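Local coordinates for sensor protein CpxA (Vibrio parahaemolyticus, PDB 3V67) that is probably the sensor kinase of a two-component system, autophosphorylating on histidine with ATP, represented here by its periplasmic signal-sensing domain, at residues R55-F60 and G100-A105. Residues are numbered along the deposited sequence; the frame is centred on the assembly and turned at random.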
ATOM      1  N   ARG A  55      -9.973  -5.428  15.659  1.00 38.31           N
ATOM      2  CA  ARG A  55      -8.727  -6.185  15.610  1.00 41.83           C
ATOM      3  C   ARG A  55      -8.645  -7.076  14.376  1.00 40.48           C
ATOM      4  O   ARG A  55      -9.669  -7.578  13.905  1.00 34.23           O
ATOM      5  CB  ARG A  55      -8.575  -7.028  16.878  1.00 39.09           C
ATOM      6  CG  ARG A  55      -8.241  -6.215  18.110  1.00 47.64           C
ATOM      7  CD  ARG A  55      -8.443  -7.020  19.374  1.00 59.25           C
ATOM      8  NE  ARG A  55      -9.846  -7.121  19.756  1.00 65.62           N
ATOM      9  CZ  ARG A  55     -10.274  -7.700  20.871  1.00 61.12           C
ATOM     10  NH1 ARG A  55      -9.407  -8.237  21.717  1.00 53.30           N
ATOM     11  NH2 ARG A  55     -11.572  -7.746  21.140  1.00 66.91           N
ATOM     12  N   PRO A  56      -7.425  -7.258  13.838  1.00 37.01           N
ATOM     13  CA  PRO A  56      -7.204  -8.177  12.718  1.00 30.72           C
ATOM     14  C   PRO A  56      -7.654  -9.581  13.097  1.00 32.94           C
ATOM     15  O   PRO A  56      -7.328 -10.055  14.183  1.00 31.74           O
ATOM     16  CB  PRO A  56      -5.684  -8.149  12.533  1.00 28.19           C
ATOM     17  CG  PRO A  56      -5.253  -6.844  13.105  1.00 30.87           C
ATOM     18  CD  PRO A  56      -6.184  -6.572  14.244  1.00 34.14           C
ATOM     19  N   ARG A  57      -8.408 -10.221  12.213  1.00 26.09           N
ATOM     20  CA  ARG A  57      -8.900 -11.567  12.445  1.00 21.32           C
ATOM     21  C   ARG A  57      -8.020 -12.609  11.764  1.00 27.72           C
ATOM     22  O   ARG A  57      -7.738 -12.513  10.577  1.00 26.92           O
ATOM     23  CB  ARG A  57     -10.333 -11.692  11.937  1.00 20.00           C
ATOM     24  CG  ARG A  57     -10.833 -13.115  11.926  1.00 34.71           C
ATOM     25  CD  ARG A  57     -12.301 -13.198  11.580  1.00 33.95           C
ATOM     26  NE  ARG A  57     -12.727 -14.590  11.511  1.00 39.91           N
ATOM     27  CZ  ARG A  57     -13.939 -14.984  11.137  1.00 43.35           C
ATOM     28  NH1 ARG A  57     -14.854 -14.087  10.796  1.00 39.66           N
ATOM     29  NH2 ARG A  57     -14.233 -16.278  11.102  1.00 43.29           N
ATOM     30  N   VAL A  58      -7.594 -13.613  12.520  1.00 32.52           N
ATOM     31  CA  VAL A  58      -6.767 -14.676  11.964  1.00 28.78           C
ATOM     32  C   VAL A  58      -7.613 -15.822  11.404  1.00 30.36           C
ATOM     33  O   VAL A  58      -8.470 -16.364  12.098  1.00 41.44           O
ATOM     34  CB  VAL A  58      -5.771 -15.213  13.009  1.00 31.67           C
ATOM     35  CG1 VAL A  58      -5.054 -16.435  12.478  1.00 35.10           C
ATOM     36  CG2 VAL A  58      -4.771 -14.127  13.391  1.00 29.73           C
ATOM     37  N   PHE A  59      -7.376 -16.167  10.139  1.00 27.47           N
ATOM     38  CA  PHE A  59      -8.053 -17.291   9.498  1.00 26.80           C
ATOM     39  C   PHE A  59      -7.060 -18.420   9.239  1.00 24.31           C
ATOM     40  O   PHE A  59      -5.851 -18.203   9.208  1.00 23.28           O
ATOM     41  CB  PHE A  59      -8.633 -16.884   8.145  1.00 38.11           C
ATOM     42  CG  PHE A  59      -9.902 -16.078   8.220  1.00 44.09           C
ATOM     43  CD1 PHE A  59     -11.141 -16.700   8.190  1.00 43.31           C
ATOM     44  CD2 PHE A  59      -9.857 -14.694   8.264  1.00 45.85           C
ATOM     45  CE1 PHE A  59     -12.307 -15.956   8.224  1.00 36.39           C
ATOM     46  CE2 PHE A  59     -11.020 -13.946   8.300  1.00 46.72           C
ATOM     47  CZ  PHE A  59     -12.245 -14.579   8.279  1.00 39.86           C
ATOM     48  N   PHE A  60      -7.583 -19.619   9.018  1.00 22.45           N
ATOM     49  CA  PHE A  60      -6.746 -20.765   8.703  1.00 18.97           C
ATOM     50  C   PHE A  60      -7.326 -21.558   7.546  1.00 15.62           C
ATOM     51  O   PHE A  60      -8.526 -21.517   7.297  1.00 24.60           O
ATOM     52  CB  PHE A  60      -6.595 -21.672   9.926  1.00 17.26           C
ATOM     53  CG  PHE A  60      -5.861 -21.029  11.067  1.00 21.28           C
ATOM     54  CD1 PHE A  60      -4.480 -20.947  11.055  1.00 13.88           C
ATOM     55  CD2 PHE A  60      -6.551 -20.505  12.150  1.00 20.80           C
ATOM     56  CE1 PHE A  60      -3.798 -20.350  12.099  1.00 18.79           C
ATOM     57  CE2 PHE A  60      -5.877 -19.914  13.197  1.00 18.43           C
ATOM     58  CZ  PHE A  60      -4.496 -19.837  13.172  1.00 20.96           C
ATOM     59  N   GLY A 100     -14.319  -5.167  -0.759  1.00 58.09           N
ATOM     60  CA  GLY A 100     -15.014  -3.985  -0.289  1.00 56.53           C
ATOM     61  C   GLY A 100     -14.052  -3.107   0.487  1.00 52.92           C
ATOM     62  O   GLY A 100     -13.232  -2.399  -0.093  1.00 51.65           O
ATOM     63  N   ARG A 101     -14.148  -3.166   1.809  1.00 58.38           N
ATOM     64  CA  ARG A 101     -13.246  -2.422   2.677  1.00 64.03           C
ATOM     65  C   ARG A 101     -12.451  -3.385   3.550  1.00 59.16           C
ATOM     66  O   ARG A 101     -11.739  -2.965   4.461  1.00 59.57           O
ATOM     67  CB  ARG A 101     -14.033  -1.449   3.558  1.00 73.09           C
ATOM     68  CG  ARG A 101     -14.628  -0.261   2.814  1.00 80.87           C
ATOM     69  CD  ARG A 101     -13.642   0.893   2.720  1.00 83.47           C
ATOM     70  NE  ARG A 101     -14.254   2.092   2.150  1.00 89.37           N
ATOM     71  CZ  ARG A 101     -14.941   2.990   2.851  1.00 90.10           C
ATOM     72  NH1 ARG A 101     -15.113   2.825   4.156  1.00 91.70           N
ATOM     73  NH2 ARG A 101     -15.461   4.050   2.248  1.00 86.10           N
ATOM     74  N   TYR A 102     -12.575  -4.678   3.265  1.00 52.14           N
ATOM     75  CA  TYR A 102     -11.924  -5.706   4.070  1.00 44.20           C
ATOM     76  C   TYR A 102     -10.767  -6.361   3.321  1.00 40.47           C
ATOM     77  O   TYR A 102     -10.977  -7.156   2.407  1.00 41.42           O
ATOM     78  CB  TYR A 102     -12.939  -6.766   4.493  1.00 44.16           C
ATOM     79  CG  TYR A 102     -12.473  -7.674   5.610  1.00 41.55           C
ATOM     80  CD1 TYR A 102     -12.258  -7.177   6.890  1.00 37.15           C
ATOM     81  CD2 TYR A 102     -12.263  -9.029   5.389  1.00 35.25           C
ATOM     82  CE1 TYR A 102     -11.838  -8.002   7.914  1.00 39.03           C
ATOM     83  CE2 TYR A 102     -11.843  -9.863   6.410  1.00 37.02           C
ATOM     84  CZ  TYR A 102     -11.633  -9.343   7.670  1.00 41.46           C
ATOM     85  OH  TYR A 102     -11.217 -10.167   8.692  1.00 44.61           O
ATOM     86  N   MET A 103      -9.546  -6.019   3.717  1.00 33.14           N
ATOM     87  CA  MET A 103      -8.350  -6.587   3.109  1.00 31.45           C
ATOM     88  C   MET A 103      -8.017  -7.950   3.709  1.00 29.85           C
ATOM     89  O   MET A 103      -8.157  -8.161   4.914  1.00 37.30           O
ATOM     90  CB  MET A 103      -7.159  -5.647   3.302  1.00 33.76           C
ATOM     91  CG  MET A 103      -5.907  -6.077   2.554  1.00 31.68           C
ATOM     92  SD  MET A 103      -5.988  -5.651   0.807  1.00 21.62           S
ATOM     93  CE  MET A 103      -5.674  -3.895   0.892  1.00 23.76           C
ATOM     94  N   ILE A 104      -7.571  -8.871   2.866  1.00 27.64           N
ATOM     95  CA  ILE A 104      -7.168 -10.192   3.326  1.00 27.79           C
ATOM     96  C   ILE A 104      -5.782 -10.551   2.813  1.00 28.80           C
ATOM     97  O   ILE A 104      -5.519 -10.474   1.611  1.00 31.11           O
ATOM     98  CB  ILE A 104      -8.171 -11.264   2.886  1.00 31.21           C
ATOM     99  CG1 ILE A 104      -9.455 -11.140   3.710  1.00 23.90           C
ATOM    100  CG2 ILE A 104      -7.567 -12.648   3.038  1.00 28.68           C
ATOM    101  CD1 ILE A 104     -10.479 -12.190   3.398  1.00 19.54           C
ATOM    102  N   ALA A 105      -4.900 -10.943   3.729  1.00 21.07           N
ATOM    103  CA  ALA A 105      -3.516 -11.236   3.377  1.00 16.46           C
ATOM    104  C   ALA A 105      -3.108 -12.663   3.739  1.00 16.51           C
ATOM    105  O   ALA A 105      -3.471 -13.177   4.797  1.00 23.86           O
ATOM    106  CB  ALA A 105      -2.582 -10.230   4.045  1.00 14.11           C
TER
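The hydroxyl of Tyr102 comes in at the edge of the Phe59 ring, in the ring's own plane, with OH 3.8 Å from CE2 of Phe59. The two rings stand steeply to each other, roughly 77° between their planes, yet only the hydroxyl end of the tyrosine reaches the phenylalanine, so this is not a ring-on-ring stack. Over one face of the Arg57 guanidinium lies CZ of Phe59, displaced toward the rim and 3.3 Å from Arg57 NE; these two flat groups are nearly parallel, about 18° apart. Tyr102 also touches Arg57, but at the root of its side chain, where OH sits 3.7 Å from CB. With CG anti to its backbone N (chi1 170°), Arg57 runs fully extended away from that hydroxyl and over the face of the Phe59 ring, and its NH1 ends in a hydrogen bond to Gln77 OE1. Across the two segments the contact is purely van der Waals: no hydrogen bond joins them, although all three touching residues are buried.

Strands 57-61 and 102-112 are not neighbours. Both pair with strand 115-124, which runs between them; Arg57 bonds through its backbone to Gly122, Phe59 to Tyr120, and Met103 to Phe123. Tyr102 therefore has to reach across the middle strand. Helix 75-87 packs on the same side, Met81 touching both Phe59 and Ile104. Side chains meeting over a central strand, on the helix-packed face of an antiparallel sheet, suit the PAS fold of this sensor domain.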